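Local coordinates for UPF0141 protein yjdB (PDB 4TN0), which transfers phosphoethanolamine, with a zinc-binding periplasmic domain, and is required for polymyxin resistance and motility in Campylobacter jejuni, at residues L20-G25 and Q146-L151; T27-N32 and P247-H252; D56-C61 and F222-H227; N131-F136 and S205-L210; L281-L286 and V295-Y300. All blocks are in the same frame, centred on the assembly; numbering follows the deposited sequence.

In the fold
Contacts 1 and 3 lie in the buried core. Contacts 2, 4 and 5 are only partly buried. Contact 1 joins two central parallel strands by backbone bonds. Contact 3 continues from it, since strand 218-224 is the other neighbour of strand 18-24, and it reaches the zinc site. Contacts 4 and 5 pack on the two faces of this sheet, with centres about 26 Å apart; contact 4 is apolar across its interface, while contact 5 adds a bond to a serine hydroxyl. Contact 2 adjoins the zinc end of the sheet and touches contact 3. It relies on a stacked arginine and tyrosine.

Contact 1: L20-G25 and Q146-L151; sequences LVLVVG and QNIIVL
Strands 18-24 and 146-152, two parallel strands at the centre of the mixed sheet of the alkaline phosphatase-like fold, meet here. Their local axes approach to 4.7 Å and run in the same direction, 20° apart. Leu-20, Leu-22 and Val-24 turn their backbone polar groups to the partner. Leu-20 N donates to Asn-147 O at 2.9 Å, nearly along the C=O axis, and Leu-20 O accepts from Ile-149 N in the same straight fashion. Leu-22 N reaches Ile-149 O at 2.8 Å, and Leu-22 O takes the N-H of Leu-151. Val-24 N gives the last bond to Leu-151 O; at 137° it is the most bent of the five. The intervening Val-21 and Val-23 bond instead to strand 218-224, so strand 18-24 is held on both edges. This fold is a three-layer alpha/beta/alpha sandwich, and side chains alternate between the two helical layers. Leu-20, Leu-22 and Ile-148 pack on helix 281-288; Val-150, on the same face, touches Trp-103. Leu-22 and Val-150 lie side by side and point the same way, CD2 to CG2 at 4.1 Å. Val-24 crosses Val-150 obliquely, with CG2 against CG1 at 4.1 Å. On the other face Val-21 CG1 meets Leu-151 CD1 at 4.2 Å. Val-23 has CG1 anti to its backbone N, and this methyl rests 3.6 Å from Leu-151 O.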
# COMPACT_ATOMS: atom_id res chain seq x y z
N LEU A 20 -4.68 -8.44 -9.82
CA LEU A 20 -3.78 -7.70 -8.93
C LEU A 20 -4.58 -7.15 -7.73
O LEU A 20 -5.61 -6.49 -7.90
CB LEU A 20 -3.05 -6.56 -9.67
CG LEU A 20 -2.09 -5.72 -8.81
CD1 LEU A 20 -1.03 -6.62 -8.22
CD2 LEU A 20 -1.44 -4.57 -9.59
N VAL A 21 -4.12 -7.48 -6.53
CA VAL A 21 -4.67 -6.90 -5.31
C VAL A 21 -3.67 -5.87 -4.80
O VAL A 21 -2.54 -6.21 -4.44
CB VAL A 21 -4.96 -7.97 -4.21
CG1 VAL A 21 -5.31 -7.30 -2.89
CG2 VAL A 21 -6.09 -8.93 -4.63
N LEU A 22 -4.08 -4.60 -4.85
CA LEU A 22 -3.25 -3.49 -4.39
C LEU A 22 -3.69 -3.07 -3.00
O LEU A 22 -4.81 -2.61 -2.81
CB LEU A 22 -3.36 -2.30 -5.34
CG LEU A 22 -2.59 -1.03 -5.01
CD1 LEU A 22 -1.09 -1.29 -5.08
CD2 LEU A 22 -2.98 0.07 -5.97
N VAL A 23 -2.83 -3.23 -2.02
CA VAL A 23 -3.25 -2.81 -0.69
C VAL A 23 -2.57 -1.51 -0.29
O VAL A 23 -1.35 -1.46 -0.12
CB VAL A 23 -2.98 -3.90 0.37
CG1 VAL A 23 -3.45 -3.41 1.73
CG2 VAL A 23 -3.73 -5.16 -0.00
N VAL A 24 -3.37 -0.45 -0.18
CA VAL A 24 -2.90 0.86 0.30
C VAL A 24 -3.00 0.94 1.82
O VAL A 24 -4.09 1.02 2.41
CB VAL A 24 -3.69 2.02 -0.33
CG1 VAL A 24 -3.24 3.37 0.26
CG2 VAL A 24 -3.58 1.99 -1.85
N GLY A 25 -1.84 0.92 2.46
CA GLY A 25 -1.78 0.96 3.91
C GLY A 25 -1.94 2.34 4.52
O GLY A 25 -2.40 3.31 3.89
N GLN A 146 -9.19 -9.60 -16.56
CA GLN A 146 -8.17 -8.77 -15.89
C GLN A 146 -8.81 -7.88 -14.81
O GLN A 146 -9.73 -7.10 -15.10
CB GLN A 146 -7.42 -7.91 -16.91
CG GLN A 146 -6.20 -8.58 -17.53
CD GLN A 146 -6.50 -9.25 -18.85
OE1 GLN A 146 -7.46 -8.90 -19.56
NE2 GLN A 146 -5.67 -10.22 -19.21
N ASN A 147 -8.32 -8.00 -13.58
CA ASN A 147 -8.91 -7.30 -12.44
C ASN A 147 -7.89 -6.61 -11.56
O ASN A 147 -6.87 -7.21 -11.20
CB ASN A 147 -9.70 -8.27 -11.56
CG ASN A 147 -10.63 -9.16 -12.35
OD1 ASN A 147 -11.82 -8.87 -12.50
ND2 ASN A 147 -10.09 -10.26 -12.86
N ILE A 148 -8.17 -5.37 -11.16
CA ILE A 148 -7.43 -4.79 -10.03
C ILE A 148 -8.42 -4.49 -8.93
O ILE A 148 -9.45 -3.84 -9.14
CB ILE A 148 -6.62 -3.51 -10.39
CG1 ILE A 148 -5.78 -3.07 -9.18
CG2 ILE A 148 -7.52 -2.38 -10.90
CD1 ILE A 148 -4.82 -1.92 -9.45
N ILE A 149 -8.09 -5.00 -7.75
CA ILE A 149 -8.83 -4.74 -6.54
C ILE A 149 -7.99 -3.95 -5.56
O ILE A 149 -6.89 -4.38 -5.15
CB ILE A 149 -9.29 -6.06 -5.88
CG1 ILE A 149 -10.04 -6.92 -6.93
CG2 ILE A 149 -10.15 -5.76 -4.64
CD1 ILE A 149 -10.58 -8.24 -6.41
N VAL A 150 -8.47 -2.76 -5.19
CA VAL A 150 -7.76 -1.95 -4.21
C VAL A 150 -8.39 -2.11 -2.82
O VAL A 150 -9.62 -1.99 -2.65
CB VAL A 150 -7.75 -0.46 -4.59
CG1 VAL A 150 -6.99 0.33 -3.52
CG2 VAL A 150 -7.10 -0.25 -5.96
N LEU A 151 -7.56 -2.45 -1.85
CA LEU A 151 -7.99 -2.43 -0.47
C LEU A 151 -7.23 -1.30 0.25
O LEU A 151 -6.00 -1.34 0.34
CB LEU A 151 -7.75 -3.78 0.20
CG LEU A 151 -8.34 -4.99 -0.53
CD1 LEU A 151 -8.00 -6.29 0.19
CD2 LEU A 151 -9.84 -4.84 -0.75

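Contact 2: T27-N32 and P247-H252; sequences TARAAN and PSYQTH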
# COMPACT_ATOMS: atom_id res chain seq x y z
N THR A 27 -0.04 4.74 7.70
CA THR A 27 0.80 5.14 8.84
C THR A 27 1.93 4.13 9.17
O THR A 27 2.80 4.37 10.03
CB THR A 27 -0.14 5.41 10.08
OG1 THR A 27 -1.07 6.47 9.75
CG2 THR A 27 0.62 5.78 11.33
N ALA A 28 1.94 3.00 8.48
CA ALA A 28 3.01 2.02 8.70
C ALA A 28 4.37 2.54 8.21
O ALA A 28 4.49 3.06 7.09
CB ALA A 28 2.67 0.70 8.03
N ARG A 29 5.39 2.34 9.04
CA ARG A 29 6.71 2.82 8.75
C ARG A 29 7.62 1.62 8.64
O ARG A 29 7.44 0.64 9.37
CB ARG A 29 7.21 3.78 9.84
CG ARG A 29 7.75 3.13 11.11
CD ARG A 29 7.93 4.15 12.23
NE ARG A 29 8.75 3.62 13.32
CZ ARG A 29 9.15 4.32 14.38
NH1 ARG A 29 8.80 5.59 14.52
NH2 ARG A 29 9.91 3.74 15.30
N ALA A 30 8.60 1.70 7.73
CA ALA A 30 9.47 0.58 7.38
C ALA A 30 10.36 0.11 8.52
O ALA A 30 10.64 -1.08 8.64
CB ALA A 30 10.34 0.96 6.16
N ALA A 31 10.84 1.06 9.33
CA ALA A 31 11.80 0.79 10.42
C ALA A 31 11.29 -0.26 11.41
O ALA A 31 12.06 -0.76 12.23
CB ALA A 31 12.14 2.08 11.16
N ASN A 32 9.99 -0.54 11.39
CA ASN A 32 9.43 -1.51 12.34
C ASN A 32 8.96 -2.77 11.64
O ASN A 32 8.08 -3.47 12.12
CB ASN A 32 8.29 -0.89 13.14
CG ASN A 32 8.76 0.10 14.18
OD1 ASN A 32 9.54 1.01 13.88
ND2 ASN A 32 8.30 -0.06 15.40
N PRO A 247 11.89 13.32 9.56
CA PRO A 247 12.74 12.15 9.82
C PRO A 247 12.34 10.98 8.91
O PRO A 247 11.18 10.89 8.46
CB PRO A 247 12.44 11.81 11.29
CG PRO A 247 11.06 12.32 11.51
CD PRO A 247 10.92 13.55 10.65
N SER A 248 13.27 10.06 8.67
CA SER A 248 12.97 8.92 7.82
C SER A 248 11.81 8.06 8.37
O SER A 248 11.20 7.31 7.62
CB SER A 248 14.22 8.06 7.60
OG SER A 248 14.68 7.54 8.83
N TYR A 249 11.55 8.16 9.68
CA TYR A 249 10.40 7.50 10.32
C TYR A 249 9.11 7.84 9.59
O TYR A 249 8.20 7.02 9.58
CB TYR A 249 10.26 7.89 11.80
CG TYR A 249 11.27 7.22 12.70
CD1 TYR A 249 11.61 5.89 12.50
CD2 TYR A 249 11.90 7.92 13.75
CE1 TYR A 249 12.55 5.27 13.30
CE2 TYR A 249 12.84 7.31 14.56
CZ TYR A 249 13.16 5.97 14.33
OH TYR A 249 14.07 5.32 15.11
N GLN A 250 9.03 9.03 9.00
CA GLN A 250 7.80 9.45 8.31
C GLN A 250 7.81 9.23 6.80
O GLN A 250 6.74 9.16 6.20
CB GLN A 250 7.50 10.92 8.62
CG GLN A 250 7.09 11.10 10.08
CD GLN A 250 6.61 12.49 10.42
OE1 GLN A 250 6.12 13.25 9.56
NE2 GLN A 250 6.76 12.84 11.68
N THR A 251 8.99 9.10 6.18
CA THR A 251 9.09 8.94 4.72
C THR A 251 9.47 7.53 4.25
O THR A 251 9.17 7.13 3.11
CB THR A 251 10.12 9.95 4.12
OG1 THR A 251 11.41 9.72 4.69
CG2 THR A 251 9.71 11.36 4.44
N HIS A 252 10.13 6.78 5.12
CA HIS A 252 10.61 5.44 4.79
C HIS A 252 9.53 4.41 5.13
O HIS A 252 9.28 4.11 6.31
CB HIS A 252 11.92 5.16 5.56
CG HIS A 252 12.59 3.86 5.20
ND1 HIS A 252 12.24 3.12 4.09
CD2 HIS A 252 13.58 3.18 5.83
CE1 HIS A 252 13.00 2.04 4.04
NE2 HIS A 252 13.81 2.04 5.08
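Loop 27-32 is tied to segment 247-252 by one backbone bond, from Ala-30 N to His-252 O just past the weakly bonded helix about 248-251, 2.9 Å long and nearly straight at 170°. Next to it the methyl CB of Ala-30 sits over the centre of one face of the His-252 ring, a CH-pi contact with CB 3.5 Å from the centroid. The ring is also fixed through ND1, which is bonded to Phe-58 O. The second anchor is a cation-pi stack. The guanidinium of Arg-29 lies flat on the Tyr-249 ring, with planes 9° apart and CZ 3.9 Å from the centroid. Both segments lie among the connections near the zinc end of the alkaline phosphatase-like sheet; the Arg-29 side chain is about 11 Å from the metal. The Arg-29 chain is extended from CG to NE. Its NE and NH2 grip one atom, Asn-32 OD1, side-on and close to the guanidinium plane; NE to OD1 is 2.8 Å and NH2 to OD1 is 3.1 Å. NH1 adds a salt bridge to Glu-233, so the charge has a partner outside the stack. Ala-31 CB touches the edge of the Tyr-249 ring at CE1, 3.9 Å away.

Contact 3: D56-C61 and F222-H227; sequences DNFSSC and FYLSDH
Segment 222-227 runs off the end of a central strand of the alkaline phosphatase-like sheet and into the zinc site. Its first residue, Phe-222, offers a ring edge to the CZ of Phe-58, with CZ to CZ at 4.3 Å. Leu-224 follows on the same side of the strand. Its CG stands in the crowded position between backbone N and carbonyl carbon (chi1 69°), and this brings CD1 to 3.8 Å from Phe-58 CE1. The two side chains cross obliquely. Phe-58 has CG anti to its own N, so its ring reaches from strand 53-59 to both partners. The strand then gives way to a loop. Ser-225 OG is bonded to Ala-28 O. Asp-226 turns its backbone O to the other segment, where Ser-60 CB packs against it at 3.4 Å. That oxygen accepts hydrogen bonds from Ser-68 OG and Gln-278 NE2. The Asp-226 carboxylate does two jobs. OD2 binds zinc, while OD1 is held by Thr-27 N, which probably helps fix the carboxylate. His-227 binds the same zinc through NE2, and Glu-26 and the phosphothreonine at position 65 complete the site. The metal probably keeps NE2 unprotonated. Asp-226 OD2 and His-227 NE2 lie 3.2 Å apart as fellow ligands. One face of the His-227 imidazole has Asp-226 OD1 3.5 Å above its plane, offset toward the rim.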
# COMPACT_ATOMS: atom_id res chain seq x y z
N ASP A 56 13.31 -2.71 0.90
CA ASP A 56 13.85 -2.14 2.13
C ASP A 56 14.31 -0.71 1.97
O ASP A 56 14.80 -0.11 2.91
CB ASP A 56 14.99 -3.01 2.66
CG ASP A 56 15.98 -3.40 1.58
OD1 ASP A 56 16.73 -2.51 1.12
OD2 ASP A 56 15.98 -4.59 1.19
N ASN A 57 14.13 -0.14 0.78
CA ASN A 57 14.57 1.22 0.50
C ASN A 57 13.51 2.03 -0.26
O ASN A 57 13.80 2.72 -1.22
CB ASN A 57 15.88 1.16 -0.29
CG ASN A 57 16.63 2.49 -0.28
OD1 ASN A 57 16.39 3.35 0.58
ND2 ASN A 57 17.53 2.67 -1.24
N PHE A 58 12.28 1.94 0.22
CA PHE A 58 11.10 2.47 -0.44
C PHE A 58 10.63 3.72 0.30
O PHE A 58 10.46 3.70 1.52
CB PHE A 58 10.02 1.40 -0.43
CG PHE A 58 9.06 1.48 -1.57
CD1 PHE A 58 7.89 2.21 -1.46
CD2 PHE A 58 9.30 0.79 -2.74
CE1 PHE A 58 6.99 2.26 -2.51
CE2 PHE A 58 8.40 0.84 -3.80
CZ PHE A 58 7.26 1.58 -3.69
N SER A 59 10.39 4.80 -0.44
CA SER A 59 10.00 6.09 0.15
C SER A 59 8.62 6.56 -0.28
O SER A 59 8.12 6.16 -1.32
CB SER A 59 11.02 7.17 -0.21
OG SER A 59 12.11 7.15 0.69
N SER A 60 8.04 7.47 0.50
CA SER A 60 6.71 7.97 0.20
C SER A 60 6.82 9.32 -0.45
O SER A 60 7.85 9.99 -0.40
CB SER A 60 5.84 8.09 1.46
OG SER A 60 6.39 9.05 2.34
N CYS A 61 5.70 9.73 -1.03
CA CYS A 61 5.63 10.96 -1.78
C CYS A 61 5.45 12.16 -0.84
O CYS A 61 5.93 13.25 -1.11
CB CYS A 61 4.49 10.85 -2.81
SG CYS A 61 4.33 12.28 -3.85
N PHE A 222 0.28 -6.44 -4.09
CA PHE A 222 1.21 -5.35 -3.82
C PHE A 222 0.67 -4.49 -2.69
O PHE A 222 -0.47 -3.99 -2.77
CB PHE A 222 1.50 -4.50 -5.06
CG PHE A 222 2.64 -3.54 -4.86
CD1 PHE A 222 3.88 -4.00 -4.47
CD2 PHE A 222 2.46 -2.18 -5.04
CE1 PHE A 222 4.93 -3.12 -4.26
CE2 PHE A 222 3.49 -1.31 -4.84
CZ PHE A 222 4.74 -1.78 -4.45
N TYR A 223 1.48 -4.37 -1.63
CA TYR A 223 1.14 -3.59 -0.45
C TYR A 223 2.17 -2.49 -0.20
O TYR A 223 3.38 -2.75 -0.19
CB TYR A 223 1.05 -4.49 0.79
CG TYR A 223 1.22 -3.77 2.13
CD1 TYR A 223 2.42 -3.83 2.82
CD2 TYR A 223 0.17 -3.05 2.70
CE1 TYR A 223 2.58 -3.19 4.04
CE2 TYR A 223 0.34 -2.38 3.93
CZ TYR A 223 1.55 -2.48 4.59
OH TYR A 223 1.75 -1.84 5.80
N LEU A 224 1.69 -1.26 0.01
CA LEU A 224 2.57 -0.18 0.47
C LEU A 224 1.82 0.79 1.38
O LEU A 224 0.60 0.94 1.29
CB LEU A 224 3.19 0.61 -0.70
CG LEU A 224 2.32 1.49 -1.59
CD1 LEU A 224 3.23 2.28 -2.54
CD2 LEU A 224 1.28 0.71 -2.38
N SER A 225 2.56 1.47 2.24
CA SER A 225 1.94 2.42 3.14
C SER A 225 1.88 3.78 2.48
O SER A 225 2.64 4.04 1.56
CB SER A 225 2.71 2.49 4.46
OG SER A 225 1.96 3.25 5.40
N ASP A 226 0.96 4.63 2.94
CA ASP A 226 0.92 6.01 2.46
C ASP A 226 2.08 6.86 3.02
O ASP A 226 2.58 7.73 2.32
CB ASP A 226 -0.43 6.69 2.77
CG ASP A 226 -0.77 6.72 4.27
OD1 ASP A 226 -0.10 6.01 5.05
OD2 ASP A 226 -1.72 7.43 4.66
N HIS A 227 2.50 6.59 4.25
CA HIS A 227 3.63 7.31 4.90
C HIS A 227 4.01 6.65 6.23
O HIS A 227 3.39 5.67 6.66
CB HIS A 227 3.28 8.77 5.16
CG HIS A 227 2.01 8.93 5.93
ND1 HIS A 227 1.92 8.63 7.28
CD2 HIS A 227 0.77 9.32 5.55
CE1 HIS A 227 0.68 8.83 7.68
NE2 HIS A 227 -0.03 9.26 6.66

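Contact 4: N131-F136 and S205-L210; sequences NLLIPF and SEIIKL
The backbone N of Leu-210 has two acceptors: Glu-206 O at 3.1 Å, the regular helical bond, and Ile-207 O, also at 3.1 Å but weak. On the partner helix Phe-136 N is bonded to Leu-132 O at 3.2 Å. These bonds stay inside each helix, and what passes between the helices is apolar. Phe-136 has CG anti to its backbone N (chi1 171°), which throws the ring across to Leu-210. Leu-210 CD1 meets the ring at its edge, 3.7 Å from Phe-136 CE2; Phe-136 CD2 is nearly as close. The two side chains slide past each other in opposite directions. Leu-133 spreads its two methyls over the other helix. Its CD2 faces Ile-207 CG1 at 4.1 Å and reaches Leu-210 CD1 at 4.4 Å. Helices 133-139 and 186-211 lie side by side in one helical layer of the alpha/beta/alpha sandwich. Helix 186-211 belongs to a beta-alpha-beta crossover from strand 146-152 to strand 218-224, passing strand 18-24. On their inner side the helices rest on the sheet: Phe-136 packs on Val-21 and Ile-149, and Ile-207 on Val-21, Val-23 and Leu-151. On the outward side Leu-133 CD1 touches Glu-206 CB at 4.1 Å, the two side chains crossing at about a right angle. The Glu-206 chain then bends at chi2 (-65°). Its carboxylate OE1 forms a long salt bridge to Lys-209 NZ, 3.8 Å, one turn on along the same helix; Lys-209 itself is exposed.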
# COMPACT_ATOMS: atom_id res chain seq x y z
N ASN A 131 -12.83 -6.41 7.99
CA ASN A 131 -14.09 -6.24 7.28
C ASN A 131 -13.92 -6.08 5.78
O ASN A 131 -14.88 -6.21 5.02
CB ASN A 131 -14.87 -5.04 7.84
CG ASN A 131 -15.26 -5.24 9.29
OD1 ASN A 131 -15.26 -6.37 9.78
ND2 ASN A 131 -15.57 -4.15 9.99
N LEU A 132 -12.71 -5.75 5.35
CA LEU A 132 -12.42 -5.64 3.93
C LEU A 132 -12.40 -7.02 3.27
O LEU A 132 -12.61 -7.14 2.05
CB LEU A 132 -11.09 -4.91 3.71
CG LEU A 132 -11.15 -3.40 4.00
CD1 LEU A 132 -9.75 -2.82 4.05
CD2 LEU A 132 -12.01 -2.65 2.97
N LEU A 133 -12.18 -8.07 4.05
CA LEU A 133 -12.12 -9.40 3.47
C LEU A 133 -13.50 -9.83 2.95
O LEU A 133 -13.61 -10.68 2.06
CB LEU A 133 -11.56 -10.40 4.49
CG LEU A 133 -10.07 -10.13 4.74
CD1 LEU A 133 -9.45 -11.08 5.75
CD2 LEU A 133 -9.32 -10.21 3.45
N ILE A 134 -14.55 -9.21 3.49
CA ILE A 134 -15.92 -9.52 3.08
C ILE A 134 -16.25 -9.08 1.65
O ILE A 134 -16.64 -9.93 0.84
CB ILE A 134 -16.95 -8.92 4.07
CG1 ILE A 134 -16.95 -9.71 5.38
CG2 ILE A 134 -18.34 -8.96 3.48
CD1 ILE A 134 -17.82 -9.09 6.44
N PRO A 135 -16.12 -7.78 1.31
CA PRO A 135 -16.45 -7.47 -0.09
C PRO A 135 -15.39 -7.98 -1.06
O PRO A 135 -15.68 -8.12 -2.25
CB PRO A 135 -16.52 -5.95 -0.10
CG PRO A 135 -15.53 -5.55 0.95
CD PRO A 135 -15.63 -6.59 2.03
N PHE A 136 -14.20 -8.26 -0.55
CA PHE A 136 -13.14 -8.84 -1.37
C PHE A 136 -13.48 -10.26 -1.79
O PHE A 136 -13.32 -10.62 -2.96
CB PHE A 136 -11.82 -8.85 -0.60
CG PHE A 136 -10.72 -9.61 -1.28
CD1 PHE A 136 -10.21 -9.19 -2.50
CD2 PHE A 136 -10.15 -10.72 -0.66
CE1 PHE A 136 -9.16 -9.88 -3.11
CE2 PHE A 136 -9.10 -11.41 -1.27
CZ PHE A 136 -8.61 -10.98 -2.49
N SER A 205 -1.38 -11.97 4.67
CA SER A 205 -1.23 -13.38 4.37
C SER A 205 -2.60 -14.05 4.16
O SER A 205 -2.70 -15.02 3.42
CB SER A 205 -0.40 -14.10 5.44
OG SER A 205 -1.15 -14.36 6.60
N GLU A 206 -3.65 -13.52 4.79
CA GLU A 206 -5.02 -13.98 4.51
C GLU A 206 -5.42 -13.65 3.08
O GLU A 206 -6.19 -14.38 2.45
CB GLU A 206 -6.01 -13.37 5.49
CG GLU A 206 -5.97 -14.01 6.87
CD GLU A 206 -6.41 -15.47 6.89
OE1 GLU A 206 -7.60 -15.73 6.64
OE2 GLU A 206 -5.56 -16.35 7.19
N ILE A 207 -4.93 -12.52 2.58
CA ILE A 207 -5.18 -12.13 1.19
C ILE A 207 -4.46 -13.10 0.26
O ILE A 207 -5.05 -13.61 -0.69
CB ILE A 207 -4.74 -10.68 0.93
CG1 ILE A 207 -5.81 -9.72 1.45
CG2 ILE A 207 -4.51 -10.42 -0.58
CD1 ILE A 207 -5.35 -8.29 1.51
N ILE A 208 -3.19 -13.36 0.55
CA ILE A 208 -2.41 -14.34 -0.18
C ILE A 208 -3.10 -15.71 -0.14
O ILE A 208 -3.17 -16.42 -1.15
CB ILE A 208 -0.98 -14.47 0.42
CG1 ILE A 208 -0.17 -13.20 0.19
CG2 ILE A 208 -0.22 -15.64 -0.17
CD1 ILE A 208 1.24 -13.29 0.70
N LYS A 209 -3.64 -16.04 1.03
CA LYS A 209 -4.30 -17.32 1.30
C LYS A 209 -5.54 -17.49 0.43
O LYS A 209 -5.87 -18.60 0.02
CB LYS A 209 -4.65 -17.38 2.80
CG LYS A 209 -5.46 -18.57 3.34
CD LYS A 209 -5.07 -18.76 4.83
CE LYS A 209 -6.15 -19.40 5.71
NZ LYS A 209 -7.52 -19.25 5.16
N LEU A 210 -6.22 -16.39 0.15
CA LEU A 210 -7.38 -16.42 -0.72
C LEU A 210 -6.92 -16.42 -2.18
O LEU A 210 -7.63 -16.89 -3.07
CB LEU A 210 -8.30 -15.23 -0.44
CG LEU A 210 -9.19 -15.38 0.81
CD1 LEU A 210 -9.74 -14.03 1.24
CD2 LEU A 210 -10.33 -16.40 0.64

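Contact 5: L281-L286 and V295-Y300; sequences LFSTLL and VYEPEY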
# COMPACT_ATOMS: atom_id res chain seq x y z
N LEU A 281 4.63 3.82 -8.53
CA LEU A 281 3.37 3.06 -8.52
C LEU A 281 2.65 3.24 -9.85
O LEU A 281 2.04 2.30 -10.38
CB LEU A 281 2.44 3.48 -7.36
CG LEU A 281 1.13 2.66 -7.35
CD1 LEU A 281 1.39 1.17 -7.15
CD2 LEU A 281 0.04 3.13 -6.37
N PHE A 282 2.80 4.41 -10.45
CA PHE A 282 2.07 4.72 -11.67
C PHE A 282 2.42 3.75 -12.80
O PHE A 282 1.53 3.08 -13.34
CB PHE A 282 2.34 6.16 -12.11
CG PHE A 282 1.54 6.57 -13.31
CD1 PHE A 282 0.21 6.92 -13.18
CD2 PHE A 282 2.11 6.56 -14.58
CE1 PHE A 282 -0.53 7.29 -14.29
CE2 PHE A 282 1.37 6.93 -15.69
CZ PHE A 282 0.05 7.29 -15.55
N SER A 283 3.71 3.64 -13.14
CA SER A 283 4.09 2.79 -14.27
C SER A 283 3.94 1.32 -13.91
O SER A 283 3.63 0.50 -14.79
CB SER A 283 5.54 3.06 -14.71
OG SER A 283 5.68 4.32 -15.35
N THR A 284 4.11 0.99 -12.63
CA THR A 284 3.97 -0.40 -12.19
C THR A 284 2.54 -0.87 -12.41
O THR A 284 2.32 -2.03 -12.78
CB THR A 284 4.34 -0.58 -10.69
OG1 THR A 284 5.73 -0.31 -10.51
CG2 THR A 284 4.08 -2.01 -10.25
N LEU A 285 1.59 0.03 -12.22
CA LEU A 285 0.17 -0.30 -12.38
C LEU A 285 -0.26 -0.37 -13.85
O LEU A 285 -1.08 -1.20 -14.24
CB LEU A 285 -0.68 0.72 -11.62
CG LEU A 285 -0.76 0.63 -10.09
CD1 LEU A 285 -1.70 1.71 -9.62
CD2 LEU A 285 -1.25 -0.73 -9.59
N LEU A 286 0.29 0.51 -14.68
CA LEU A 286 0.02 0.44 -16.10
C LEU A 286 0.68 -0.83 -16.65
O LEU A 286 0.02 -1.66 -17.27
CB LEU A 286 0.54 1.68 -16.83
CG LEU A 286 -0.13 3.01 -16.53
CD1 LEU A 286 0.12 4.00 -17.65
CD2 LEU A 286 -1.61 2.81 -16.33
N VAL A 295 3.08 7.52 -21.81
CA VAL A 295 3.35 8.00 -20.46
C VAL A 295 3.88 6.86 -19.58
O VAL A 295 4.36 7.09 -18.46
CB VAL A 295 2.12 8.62 -19.80
CG1 VAL A 295 1.60 9.77 -20.63
CG2 VAL A 295 1.06 7.56 -19.56
N TYR A 296 3.79 5.63 -20.10
CA TYR A 296 4.37 4.49 -19.43
C TYR A 296 5.90 4.57 -19.47
O TYR A 296 6.51 4.66 -20.54
CB TYR A 296 3.88 3.19 -20.06
CG TYR A 296 4.62 1.96 -19.58
CD1 TYR A 296 4.37 1.43 -18.31
CD2 TYR A 296 5.55 1.33 -20.39
CE1 TYR A 296 5.05 0.31 -17.86
CE2 TYR A 296 6.23 0.20 -19.94
CZ TYR A 296 5.98 -0.30 -18.68
OH TYR A 296 6.65 -1.41 -18.24
N GLU A 297 6.54 4.54 -18.30
CA GLU A 297 7.99 4.60 -18.24
C GLU A 297 8.51 3.28 -17.72
O GLU A 297 8.44 3.01 -16.53
CB GLU A 297 8.46 5.74 -17.34
CG GLU A 297 8.16 7.13 -17.83
CD GLU A 297 8.49 8.17 -16.79
OE1 GLU A 297 8.07 7.98 -15.63
OE2 GLU A 297 9.19 9.15 -17.12
N PRO A 298 9.08 2.47 -18.61
CA PRO A 298 9.50 1.11 -18.29
C PRO A 298 10.57 1.08 -17.21
O PRO A 298 10.78 0.06 -16.56
CB PRO A 298 10.06 0.58 -19.61
CG PRO A 298 10.42 1.82 -20.39
CD PRO A 298 9.41 2.85 -20.00
N GLU A 299 11.23 2.20 -17.01
CA GLU A 299 12.32 2.26 -16.05
C GLU A 299 11.81 2.68 -14.68
O GLU A 299 12.58 3.08 -13.81
CB GLU A 299 13.37 3.23 -16.56
CG GLU A 299 13.26 3.42 -18.05
CD GLU A 299 14.53 3.98 -18.66
OE1 GLU A 299 15.29 4.65 -17.93
OE2 GLU A 299 14.75 3.72 -19.87
N TYR A 300 10.49 2.58 -14.52
CA TYR A 300 9.82 2.84 -13.26
C TYR A 300 8.83 1.72 -12.87
O TYR A 300 8.21 1.78 -11.81
CB TYR A 300 9.08 4.18 -13.33
CG TYR A 300 9.92 5.35 -12.87
CD1 TYR A 300 10.23 6.39 -13.74
CD2 TYR A 300 10.41 5.42 -11.57
CE1 TYR A 300 10.99 7.46 -13.32
CE2 TYR A 300 11.17 6.48 -11.14
CZ TYR A 300 11.45 7.51 -12.02
OH TYR A 300 12.22 8.57 -11.59
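The Phe-282 ring has Leu-286 CG over one face, offset toward the rim, and Val-295 CG2 at its edge, 3.9 Å from CE2. The Tyr-296 ring has the backbone N of Pro-298 over one face. At its edge, in plane, lies the carbonyl of Ser-283, with O 3.4 Å from CE1. Ser-283 OG, central to the contact, accepts the N-H of Glu-297 at 3.1 Å and 157°, so a helix hydroxyl pins the loop backbone. With OG beside its own N (chi1 -71°), the hydroxyl points at the loop; Tyr-300 CB packs 4.0 Å from it. At the other end Leu-286 CD1 meets Val-295 CG2 at 4.1 Å and Leu-286 CB meets Tyr-296 CD1 at 4.1 Å. The polar ends have partners beyond the two segments: Tyr-296 OH has Asp-301, and the Glu-297 carboxylate forms a salt bridge with Lys-77. The loop thus folds back on the helix it follows. Thr-284 OG1 bonds to Asn-280 O and Leu-302 N, tying the helix to the residue before it and to the chain just past Tyr-300. From the same helix Leu-281 and Leu-285 pack on strand 18-24 and helix 68-73, while Phe-282 and Leu-286 touch helix 90-96.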